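Side-chain contacts in subtilase cytotoxin subunit A (Escherichia coli, PDB 2IY9), which cleaves the endoplasmic reticulum chaperone BiP in the hinge between its ATPase and protein-binding domains, as the serine protease subunit of an AB5 toxin: residues E131-N136 against G142-I147; Y202-V205 against N209-Q212; V231-G236 against T267-S272; A283-C288 against E324-M329. All blocks are in the same frame, centred on the assembly; numbering follows the deposited sequence.

Interaction 1 (E131-N136 against G142-I147); sequences ESIMSN and GEEKII
Ile133 carries the whole helical side of this contact, against Glu144 and Ile147. The apolar part joins two isoleucine ends. CD1 of Ile133 meets CD1 of Ile147 at 3.8 Å, and the two side chains meet end on, methyl to methyl. CG1 of Ile147 stands beside its backbone N (chi1 -56°), and the extended branch carries CD1 to the helix. The other branch of Ile133 meets the loop at Glu144: CG2 is 3.8 Å from Glu144 O and 4.1 Å from Glu144 CB.

The polar part belongs to Glu144, whose carboxylate lies against the isoleucine. Its OE2 is 3.7 Å from Ile133 CG1 and 3.8 Å from Ile133 CD1. These are van der Waals contacts, and no hydrogen bond crosses between the segments. The buried charge is met from elsewhere: OE2 makes a salt bridge to Arg115 and a hydrogen bond to Ser49. Arg115 also bonds Ser132 OG, so the same arginine ties the helix to the acid. These partners probably keep the carboxylate ionised.

Strand 47-52 borders the pair, with Ser49 against Ile133 and Val51 against Ile147. The chain leaves helix 125-134, turns through 142-146 and enters strand 147-149, a central strand of the parallel sheet. This is the helix-to-strand half of a beta-alpha-beta crossover, as expected in the alpha/beta core of a subtilisin-like protease.

Interaction 2 (Y202-V205 against N209-Q212); sequences YHPV and NKKQ
Lys210, Pro204 and Asn209 bury the most surface here. The aliphatic part of Lys210 runs past the backbone of the loop. Its CG lies 3.4 Å from Pro204 O, and its CD is 4.1 Å from Val205 O. A bend at chi3 (-49°) turns the chain along this backbone. The ammonium is then joined to the loop through one water, which accepts from Lys210 NZ and donates to Val205 O.

Pro204 packs on the start of the segment 209-212. Its CB touches Asn209 CB at 3.7 Å, and its CG is 3.9 Å from Asn209 O. Pro204 also packs within its own segment: its CD sits over the centre of the Tyr202 ring, 3.7 Å above its plane.

Asn209 is linked to the loop by two waters. One accepts from Asn209 ND2 and from Val205 N. The other donates to Asn209 O at 2.7 Å and lies in the plane of the Tyr202 ring at its edge, 2.7 Å from Tyr202 OH. Tyr202 OH lies 4.0 Å from Asn209 CB, with the two side chains nearly perpendicular. No direct hydrogen bond joins the segments.

The contact folds the loop back on the short helix 207-211 at the surface. Tyr202 and Asn209 both touch Ser167 of helix 160-172, while Tyr202 also packs on Val215 and Pro204 on Arg217 of strand 215-221.

Interaction 3 (V231-G236 against T267-S272); sequences VLHGGG and TGSGTS
His233 and Gly270 mark the closest backbone approach, with their CA atoms 7.1 Å apart. Segment 231-236 is an irregular loop. Segment 267-272 leaves strand 265-268 and passes through Ser269 and Gly270 into helix 271-288. Gly270 is at the N-cap position. Its phi of 141° would push a side chain against the preceding carbonyl oxygen, so the turn into the helix suits a residue without one. No hydrogen bond crosses between the segments.

The side-chain contact is a CH-pi interaction. Ser269 CB lies over one face of the His233 imidazole, 3.9 Å from the ring centroid and 29° off the normal. It is displaced toward the outer end of the ring, with NE2 of His233 at 3.5 Å and CE1 of His233 at 3.6 Å. CD2 of His233 is farther, at 4.1 Å from Ser269 CB. With chi1 at 169°, the imidazole of His233 points away from its own backbone N and reaches across to the serine. Gly270 N approaches His233 CD2 obliquely, at 4.2 Å.

Both polar ends are held by residues outside the segments. His233 ND1 bonds Gln254 and NE2 bonds Thr238, and this pair fixes the rotation of the ring. Ser269 OG bonds the backbone N of Asn255.

Two residues beyond Gly270 comes Ser272, assigned to the charge relay system with Asp52 and His89. Gly270-Thr271-Ser272 forms the Gly-Thr-Ser core of the subtilase serine signature, at the start of helix 271-288. His233 and Ser269 pack beside the N-terminal end of the helix that carries the serine assigned to the catalytic triad.

Interaction 4 (A283-C288 against E324-M329); sequences AAMTSC and EKAISM
Helices 283-288 and 324-329 run nearly parallel over these segments, with an angle of 12° and an axis separation of 9.2 Å, and Met285 and Ile327 have the nearest CA atoms, 5.3 Å apart. Ile327 faces two residues. Its CD1 touches Ala284 CB at 3.8 Å, and its CG1 lies 4.0 Å from Met285 CG as the two longer side chains pass at a slant. CG1 of Ile327 stands beside its backbone N (chi1 -69°), which brings this branch to the alanine.

The contact packs the long helix 271-288, which carries Ser272, the serine assigned to the charge relay system, in its first turn, against helix 323-331 of the A2 domain. The disulfide between Cys288 and Cys331 joins the two helices covalently near their C-terminal ends.

Met285 also reaches Ala326. Its SD lies 3.9 Å from Ala326 CB. The chain bends at chi3 (66°), and CE comes to 3.9 Å from Ala326 O. Within helix 283-288 two hydroxyls bond back to backbone carbonyls: Thr286 OG1 donates to Ala283 O at 2.6 Å, and Ser287 OG to Ala284 O at 2.7 Å.

Overall arrangement
The four contacts follow one another along the chain without overlap. Interactions 1 and 3 lie on opposite sides of the chain's centre, with contact centres about 28 Å apart. Interactions 3 and 4 share helix 271-288: one lies at its start, beside Ser272, the other at its end, and their centres are about 25 Å apart. Interactions 1 and 4 touch directly, where Ile146 CG1 packs on Thr286 CG2 at 3.6 Å. Interaction 1 leads into the central parallel sheet, and interaction 2 lies at the surface near strand 215-221 of that sheet. Helix 271-288 therefore links the active-site region to the A2 domain, which enters the SubB pore.

Interaction 1 (E131-N136 against G142-I147)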
loop_
_atom_site.group_PDB
_atom_site.type_symbol
_atom_site.label_atom_id
_atom_site.label_comp_id
_atom_site.label_asym_id
_atom_site.label_seq_id
_atom_site.Cartn_x
_atom_site.Cartn_y
_atom_site.Cartn_z
ATOM N N GLU A 131 -5.722 -10.638 -11.005
ATOM C CA GLU A 131 -5.602 -11.536 -12.166
ATOM C C GLU A 131 -5.418 -10.755 -13.464
ATOM O O GLU A 131 -4.710 -11.199 -14.368
ATOM C CB GLU A 131 -6.835 -12.435 -12.315
ATOM C CG GLU A 131 -6.985 -13.527 -11.266
ATOM C CD GLU A 131 -8.355 -14.208 -11.329
ATOM O OE1 GLU A 131 -9.251 -13.718 -12.055
ATOM O OE2 GLU A 131 -8.541 -15.233 -10.649
ATOM N N SER A 132 -6.084 -9.608 -13.558
ATOM C CA SER A 132 -6.004 -8.754 -14.749
ATOM C C SER A 132 -4.594 -8.187 -14.944
ATOM O O SER A 132 -4.065 -8.172 -16.069
ATOM C CB SER A 132 -7.064 -7.644 -14.691
ATOM O OG SER A 132 -6.878 -6.715 -15.744
ATOM N N ILE A 133 -3.965 -7.758 -13.852
ATOM C CA ILE A 133 -2.553 -7.365 -13.903
ATOM C C ILE A 133 -1.676 -8.540 -14.333
ATOM O O ILE A 133 -0.829 -8.418 -15.232
ATOM C CB ILE A 133 -2.036 -6.856 -12.541
ATOM C CG1 ILE A 133 -2.858 -5.660 -12.057
ATOM C CG2 ILE A 133 -0.539 -6.473 -12.654
ATOM C CD1 ILE A 133 -2.624 -5.277 -10.588
ATOM N N MET A 134 -1.885 -9.674 -13.674
ATOM C CA MET A 134 -1.003 -10.821 -13.824
ATOM C C MET A 134 -0.959 -11.393 -15.232
ATOM O O MET A 134 0.089 -11.882 -15.658
ATOM C CB MET A 134 -1.363 -11.905 -12.811
ATOM C CG MET A 134 -1.065 -11.495 -11.369
ATOM S SD MET A 134 -1.580 -12.743 -10.183
ATOM C CE MET A 134 -0.258 -13.940 -10.326
ATOM N N SER A 135 -2.078 -11.313 -15.951
ATOM C CA SER A 135 -2.169 -11.853 -17.308
ATOM C C SER A 135 -1.834 -10.843 -18.418
ATOM O O SER A 135 -1.873 -11.179 -19.605
ATOM C CB SER A 135 -3.560 -12.439 -17.550
ATOM O OG SER A 135 -4.525 -11.408 -17.619
ATOM N N ASN A 136 -1.514 -9.611 -18.028
ATOM C CA ASN A 136 -1.211 -8.548 -18.986
ATOM C C ASN A 136 0.285 -8.500 -19.287
ATOM O O ASN A 136 1.042 -7.919 -18.519
ATOM C CB ASN A 136 -1.720 -7.195 -18.436
ATOM C CG ASN A 136 -1.637 -6.051 -19.460
ATOM O OD1 ASN A 136 -0.896 -6.111 -20.453
ATOM N ND2 ASN A 136 -2.406 -5.001 -19.211
ATOM N N GLY A 142 8.005 -2.123 -14.138
ATOM C CA GLY A 142 7.703 -0.890 -13.400
ATOM C C GLY A 142 6.263 -0.407 -13.535
ATOM O O GLY A 142 5.836 0.461 -12.771
ATOM N N GLU A 143 5.532 -0.945 -14.514
ATOM C CA GLU A 143 4.101 -0.656 -14.672
ATOM C C GLU A 143 3.291 -1.676 -13.874
ATOM O O GLU A 143 3.254 -2.862 -14.224
ATOM C CB GLU A 143 3.683 -0.656 -16.155
ATOM C CG GLU A 143 4.409 0.405 -17.004
ATOM C CD GLU A 143 4.009 0.412 -18.478
ATOM O OE1 GLU A 143 3.411 -0.574 -18.972
ATOM O OE2 GLU A 143 4.294 1.427 -19.156
ATOM N N GLU A 144 2.672 -1.205 -12.789
ATOM C CA GLU A 144 1.853 -2.047 -11.892
ATOM C C GLU A 144 2.646 -3.200 -11.242
ATOM O O GLU A 144 2.117 -4.297 -10.985
ATOM C CB GLU A 144 0.578 -2.532 -12.602
ATOM C CG GLU A 144 -0.271 -1.393 -13.171
ATOM C CD GLU A 144 -1.707 -1.797 -13.424
ATOM O OE1 GLU A 144 -2.089 -1.911 -14.601
ATOM O OE2 GLU A 144 -2.458 -1.992 -12.448
ATOM N N LYS A 145 3.924 -2.934 -10.983
ATOM C CA LYS A 145 4.780 -3.830 -10.210
ATOM C C LYS A 145 4.407 -3.737 -8.726
ATOM O O LYS A 145 4.390 -4.746 -7.989
ATOM C CB LYS A 145 6.243 -3.411 -10.392
ATOM C CG LYS A 145 7.267 -4.425 -9.905
ATOM C CD LYS A 145 8.678 -3.885 -10.075
ATOM C CE LYS A 145 9.746 -4.936 -9.773
ATOM N NZ LYS A 145 9.746 -6.067 -10.770
ATOM N N ILE A 146 4.152 -2.504 -8.296
ATOM C CA ILE A 146 3.732 -2.234 -6.938
ATOM C C ILE A 146 2.224 -2.063 -6.944
ATOM O O ILE A 146 1.700 -1.152 -7.586
ATOM C CB ILE A 146 4.402 -0.972 -6.341
ATOM C CG1 ILE A 146 5.939 -1.050 -6.436
ATOM C CG2 ILE A 146 3.914 -0.752 -4.900
ATOM C CD1 ILE A 146 6.551 -2.413 -5.992
ATOM N N ILE A 147 1.551 -2.950 -6.213
ATOM C CA ILE A 147 0.100 -3.013 -6.160
ATOM C C ILE A 147 -0.411 -2.609 -4.774
ATOM O O ILE A 147 -0.198 -3.320 -3.787
ATOM C CB ILE A 147 -0.403 -4.449 -6.513
ATOM C CG1 ILE A 147 0.132 -4.898 -7.888
ATOM C CG2 ILE A 147 -1.931 -4.521 -6.487
ATOM C CD1 ILE A 147 0.032 -6.410 -8.097
#

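Interaction 2 (Y202-V205 against N209-Q212)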
loop_
_atom_site.group_PDB
_atom_site.type_symbol
_atom_site.label_atom_id
_atom_site.label_comp_id
_atom_site.label_asym_id
_atom_site.label_seq_id
_atom_site.Cartn_x
_atom_site.Cartn_y
_atom_site.Cartn_z
ATOM N N TYR A 202 -3.142 -13.469 4.276
ATOM C CA TYR A 202 -2.299 -14.499 3.694
ATOM C C TYR A 202 -1.224 -14.851 4.716
ATOM O O TYR A 202 -0.509 -13.971 5.221
ATOM C CB TYR A 202 -1.684 -14.021 2.373
ATOM C CG TYR A 202 -0.829 -15.050 1.649
ATOM C CD1 TYR A 202 -1.317 -16.336 1.379
ATOM C CD2 TYR A 202 0.455 -14.726 1.210
ATOM C CE1 TYR A 202 -0.530 -17.280 0.705
ATOM C CE2 TYR A 202 1.248 -15.657 0.537
ATOM C CZ TYR A 202 0.744 -16.933 0.293
ATOM O OH TYR A 202 1.519 -17.852 -0.369
ATOM N N HIS A 203 -1.146 -16.139 5.046
ATOM C CA HIS A 203 -0.309 -16.595 6.164
ATOM C C HIS A 203 0.428 -17.885 5.813
ATOM O O HIS A 203 0.186 -18.932 6.425
ATOM C CB HIS A 203 -1.178 -16.790 7.408
ATOM C CG HIS A 203 -0.416 -16.769 8.698
ATOM N ND1 HIS A 203 0.224 -15.644 9.168
ATOM C CD2 HIS A 203 -0.232 -17.725 9.638
ATOM C CE1 HIS A 203 0.792 -15.914 10.330
ATOM N NE2 HIS A 203 0.528 -17.170 10.640
ATOM N N PRO A 204 1.360 -17.807 4.848
ATOM C CA PRO A 204 2.002 -19.026 4.350
ATOM C C PRO A 204 2.779 -19.737 5.452
ATOM O O PRO A 204 3.379 -19.084 6.322
ATOM C CB PRO A 204 2.957 -18.510 3.266
ATOM C CG PRO A 204 3.131 -17.060 3.538
ATOM C CD PRO A 204 1.877 -16.593 4.187
ATOM N N VAL A 205 2.772 -21.064 5.425
ATOM C CA VAL A 205 3.502 -21.808 6.454
ATOM C C VAL A 205 4.704 -22.597 5.940
ATOM O O VAL A 205 5.593 -22.930 6.717
ATOM C CB VAL A 205 2.577 -22.722 7.286
ATOM C CG1 VAL A 205 1.736 -21.871 8.252
ATOM C CG2 VAL A 205 1.694 -23.568 6.378
ATOM N N ASN A 209 6.967 -20.832 0.412
ATOM C CA ASN A 209 5.936 -19.797 0.307
ATOM C C ASN A 209 6.194 -18.576 1.188
ATOM O O ASN A 209 5.852 -17.460 0.796
ATOM C CB ASN A 209 4.547 -20.373 0.553
ATOM C CG ASN A 209 4.057 -21.205 -0.614
ATOM O OD1 ASN A 209 4.381 -20.918 -1.771
ATOM N ND2 ASN A 209 3.268 -22.236 -0.323
ATOM N N LYS A 210 6.819 -18.780 2.353
ATOM C CA LYS A 210 7.209 -17.644 3.200
ATOM C C LYS A 210 8.282 -16.817 2.506
ATOM O O LYS A 210 8.177 -15.589 2.440
ATOM C CB LYS A 210 7.706 -18.094 4.577
ATOM C CG LYS A 210 6.664 -18.746 5.461
ATOM C CD LYS A 210 7.227 -19.150 6.835
ATOM C CE LYS A 210 8.525 -19.926 6.724
ATOM N NZ LYS A 210 9.033 -20.418 8.043
ATOM N N LYS A 211 9.293 -17.500 1.973
ATOM C CA LYS A 211 10.434 -16.849 1.317
ATOM C C LYS A 211 10.057 -16.091 0.046
ATOM O O LYS A 211 10.643 -15.041 -0.237
ATOM C CB LYS A 211 11.546 -17.863 1.003
ATOM C CG LYS A 211 12.299 -18.393 2.233
ATOM C CD LYS A 211 13.462 -19.307 1.799
ATOM C CE LYS A 211 14.166 -19.957 2.989
ATOM N NZ LYS A 211 14.686 -18.965 3.972
ATOM N N GLN A 212 9.096 -16.613 -0.717
ATOM C CA GLN A 212 8.608 -15.916 -1.929
ATOM C C GLN A 212 7.351 -15.052 -1.739
ATOM O O GLN A 212 6.828 -14.492 -2.710
ATOM C CB GLN A 212 8.393 -16.884 -3.108
ATOM C CG GLN A 212 8.777 -18.308 -2.860
ATOM C CD GLN A 212 8.411 -19.224 -4.009
ATOM O OE1 GLN A 212 9.245 -19.550 -4.857
ATOM N NE2 GLN A 212 7.168 -19.683 -4.017
HETATM O O HOH W 1 4.019 -17.069 -1.112
HETATM O O HOH W 2 2.464 -22.444 2.668
HETATM O O HOH W 3 6.314 -21.614 8.974
#

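Interaction 3 (V231-G236 against T267-S272)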
loop_
_atom_site.group_PDB
_atom_site.type_symbol
_atom_site.label_atom_id
_atom_site.label_comp_id
_atom_site.label_asym_id
_atom_site.label_seq_id
_atom_site.Cartn_x
_atom_site.Cartn_y
_atom_site.Cartn_z
ATOM N N VAL A 231 4.808 4.568 18.185
ATOM C CA VAL A 231 3.844 3.621 18.707
ATOM C C VAL A 231 2.769 3.450 17.632
ATOM O O VAL A 231 2.585 4.339 16.784
ATOM C CB VAL A 231 3.203 4.121 20.016
ATOM C CG1 VAL A 231 4.230 4.147 21.148
ATOM C CG2 VAL A 231 2.587 5.496 19.821
ATOM N N LEU A 232 2.077 2.315 17.656
ATOM C CA LEU A 232 0.966 2.096 16.726
ATOM C C LEU A 232 -0.184 3.038 17.044
ATOM O O LEU A 232 -0.456 3.307 18.219
ATOM C CB LEU A 232 0.493 0.635 16.729
ATOM C CG LEU A 232 1.011 -0.215 15.552
ATOM C CD1 LEU A 232 2.513 -0.489 15.628
ATOM C CD2 LEU A 232 0.238 -1.531 15.412
ATOM N N HIS A 233 -0.823 3.561 15.997
ATOM C CA HIS A 233 -2.047 4.338 16.131
ATOM C C HIS A 233 -3.116 3.470 16.777
ATOM O O HIS A 233 -3.364 2.346 16.345
ATOM C CB HIS A 233 -2.509 4.883 14.766
ATOM C CG HIS A 233 -3.887 5.475 14.779
ATOM N ND1 HIS A 233 -4.190 6.653 15.431
ATOM C CD2 HIS A 233 -5.043 5.052 14.213
ATOM C CE1 HIS A 233 -5.475 6.921 15.278
ATOM N NE2 HIS A 233 -6.020 5.962 14.547
ATOM N N GLY A 234 -3.729 3.993 17.836
ATOM C CA GLY A 234 -4.687 3.225 18.627
ATOM C C GLY A 234 -6.104 3.708 18.400
ATOM O O GLY A 234 -6.319 4.704 17.709
ATOM N N GLY A 235 -7.067 2.997 18.983
ATOM C CA GLY A 235 -8.488 3.331 18.836
ATOM C C GLY A 235 -9.326 2.156 18.380
ATOM O O GLY A 235 -8.842 1.271 17.665
ATOM N N GLY A 236 -10.592 2.144 18.798
ATOM C CA GLY A 236 -11.519 1.088 18.406
ATOM C C GLY A 236 -12.135 1.307 17.031
ATOM O O GLY A 236 -12.787 0.409 16.489
ATOM N N THR A 267 -8.756 14.737 6.391
ATOM C CA THR A 267 -7.675 14.267 7.258
ATOM C C THR A 267 -8.100 12.943 7.877
ATOM O O THR A 267 -9.189 12.837 8.412
ATOM C CB THR A 267 -7.320 15.304 8.364
ATOM O OG1 THR A 267 -6.855 16.514 7.754
ATOM C CG2 THR A 267 -6.246 14.784 9.293
ATOM N N GLY A 268 -7.237 11.939 7.779
ATOM C CA GLY A 268 -7.568 10.613 8.268
ATOM C C GLY A 268 -6.452 9.940 9.038
ATOM O O GLY A 268 -5.291 10.373 9.018
ATOM N N SER A 269 -6.825 8.869 9.721
ATOM C CA SER A 269 -5.889 8.032 10.446
ATOM C C SER A 269 -6.259 6.586 10.161
ATOM O O SER A 269 -7.451 6.252 10.012
ATOM C CB SER A 269 -5.972 8.312 11.949
ATOM O OG SER A 269 -5.548 9.636 12.235
ATOM N N GLY A 270 -5.239 5.743 10.054
ATOM C CA GLY A 270 -5.438 4.308 9.945
ATOM C C GLY A 270 -4.490 3.621 8.980
ATOM O O GLY A 270 -3.564 4.236 8.430
ATOM N N THR A 271 -4.749 2.343 8.757
ATOM C CA THR A 271 -3.856 1.507 7.951
ATOM C C THR A 271 -3.977 1.731 6.440
ATOM O O THR A 271 -3.059 1.398 5.700
ATOM C CB THR A 271 -4.056 0.008 8.256
ATOM O OG1 THR A 271 -5.408 -0.356 7.978
ATOM C CG2 THR A 271 -3.720 -0.300 9.723
ATOM N N SER A 272 -5.100 2.284 5.976
ATOM C CA SER A 272 -5.237 2.608 4.546
ATOM C C SER A 272 -4.165 3.621 4.146
ATOM O O SER A 272 -3.425 3.425 3.167
ATOM C CB SER A 272 -6.629 3.170 4.234
ATOM O OG SER A 272 -7.642 2.192 4.433
#

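Interaction 4 (A283-C288 against E324-M329)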
loop_
_atom_site.group_PDB
_atom_site.type_symbol
_atom_site.label_atom_id
_atom_site.label_comp_id
_atom_site.label_asym_id
_atom_site.label_seq_id
_atom_site.Cartn_x
_atom_site.Cartn_y
_atom_site.Cartn_z
ATOM N N ALA A 283 7.436 2.554 -4.842
ATOM C CA ALA A 283 7.411 3.169 -6.183
ATOM C C ALA A 283 8.719 3.909 -6.476
ATOM O O ALA A 283 9.300 3.752 -7.556
ATOM C CB ALA A 283 6.220 4.108 -6.333
ATOM N N ALA A 284 9.170 4.704 -5.506
ATOM C CA ALA A 284 10.410 5.460 -5.609
ATOM C C ALA A 284 11.610 4.538 -5.824
ATOM O O ALA A 284 12.457 4.804 -6.669
ATOM C CB ALA A 284 10.606 6.318 -4.364
ATOM N N MET A 285 11.677 3.451 -5.054
ATOM C CA MET A 285 12.716 2.441 -5.235
ATOM C C MET A 285 12.684 1.830 -6.641
ATOM O O MET A 285 13.729 1.716 -7.305
ATOM C CB MET A 285 12.559 1.337 -4.199
ATOM C CG MET A 285 12.678 1.815 -2.761
ATOM S SD MET A 285 12.119 0.595 -1.573
ATOM C CE MET A 285 13.300 -0.731 -1.735
ATOM N N THR A 286 11.489 1.471 -7.111
ATOM C CA THR A 286 11.360 0.767 -8.401
ATOM C C THR A 286 11.879 1.603 -9.569
ATOM O O THR A 286 12.361 1.053 -10.564
ATOM C CB THR A 286 9.911 0.353 -8.714
ATOM O OG1 THR A 286 9.118 1.525 -8.907
ATOM C CG2 THR A 286 9.315 -0.500 -7.601
ATOM N N SER A 287 11.781 2.930 -9.441
ATOM C CA SER A 287 12.306 3.839 -10.461
ATOM C C SER A 287 13.771 3.524 -10.783
ATOM O O SER A 287 14.196 3.657 -11.938
ATOM C CB SER A 287 12.140 5.308 -10.040
ATOM O OG SER A 287 13.119 5.733 -9.090
ATOM N N CYS A 288 14.515 3.080 -9.768
ATOM C CA CYS A 288 15.954 2.788 -9.890
ATOM C C CYS A 288 16.293 1.466 -10.575
ATOM O O CYS A 288 17.387 1.311 -11.135
ATOM C CB CYS A 288 16.623 2.862 -8.517
ATOM S SG CYS A 288 16.631 4.554 -7.920
ATOM N N GLU A 324 14.546 6.876 3.707
ATOM C CA GLU A 324 15.907 7.303 3.395
ATOM C C GLU A 324 16.793 6.088 3.157
ATOM O O GLU A 324 17.465 5.994 2.129
ATOM C CB GLU A 324 16.488 8.206 4.498
ATOM C CG GLU A 324 17.995 8.477 4.335
ATOM C CD GLU A 324 18.570 9.297 5.472
ATOM O OE1 GLU A 324 19.140 8.700 6.415
ATOM O OE2 GLU A 324 18.443 10.539 5.431
ATOM N N LYS A 325 16.777 5.157 4.105
ATOM C CA LYS A 325 17.565 3.941 4.012
ATOM C C LYS A 325 17.088 3.004 2.889
ATOM O O LYS A 325 17.917 2.481 2.145
ATOM C CB LYS A 325 17.601 3.229 5.371
ATOM C CG LYS A 325 18.615 2.095 5.486
ATOM C CD LYS A 325 20.055 2.598 5.521
ATOM C CE LYS A 325 21.027 1.474 5.874
ATOM N NZ LYS A 325 20.740 0.224 5.112
ATOM N N ALA A 326 15.773 2.797 2.768
ATOM C CA ALA A 326 15.222 1.959 1.694
ATOM C C ALA A 326 15.630 2.448 0.304
ATOM O O ALA A 326 16.100 1.663 -0.524
ATOM C CB ALA A 326 13.692 1.875 1.795
ATOM N N ILE A 327 15.441 3.742 0.063
ATOM C CA ILE A 327 15.698 4.332 -1.248
ATOM C C ILE A 327 17.207 4.376 -1.509
ATOM O O ILE A 327 17.665 3.937 -2.565
ATOM C CB ILE A 327 15.005 5.711 -1.418
ATOM C CG1 ILE A 327 13.479 5.517 -1.497
ATOM C CG2 ILE A 327 15.551 6.461 -2.663
ATOM C CD1 ILE A 327 12.651 6.772 -1.246
ATOM N N SER A 328 17.966 4.861 -0.526
ATOM C CA SER A 328 19.433 4.874 -0.599
ATOM C C SER A 328 20.010 3.493 -0.924
ATOM O O SER A 328 20.770 3.352 -1.879
ATOM C CB SER A 328 20.033 5.419 0.699
ATOM O OG SER A 328 21.431 5.619 0.559
ATOM N N MET A 329 19.628 2.478 -0.152
ATOM C CA MET A 329 20.122 1.108 -0.370
ATOM C C MET A 329 19.768 0.568 -1.751
ATOM O O MET A 329 20.625 0.038 -2.468
ATOM C CB MET A 329 19.592 0.146 0.701
ATOM C CG MET A 329 20.293 0.229 2.058
ATOM S SD MET A 329 22.108 0.145 2.021
ATOM C CE MET A 329 22.412 -1.504 1.377
#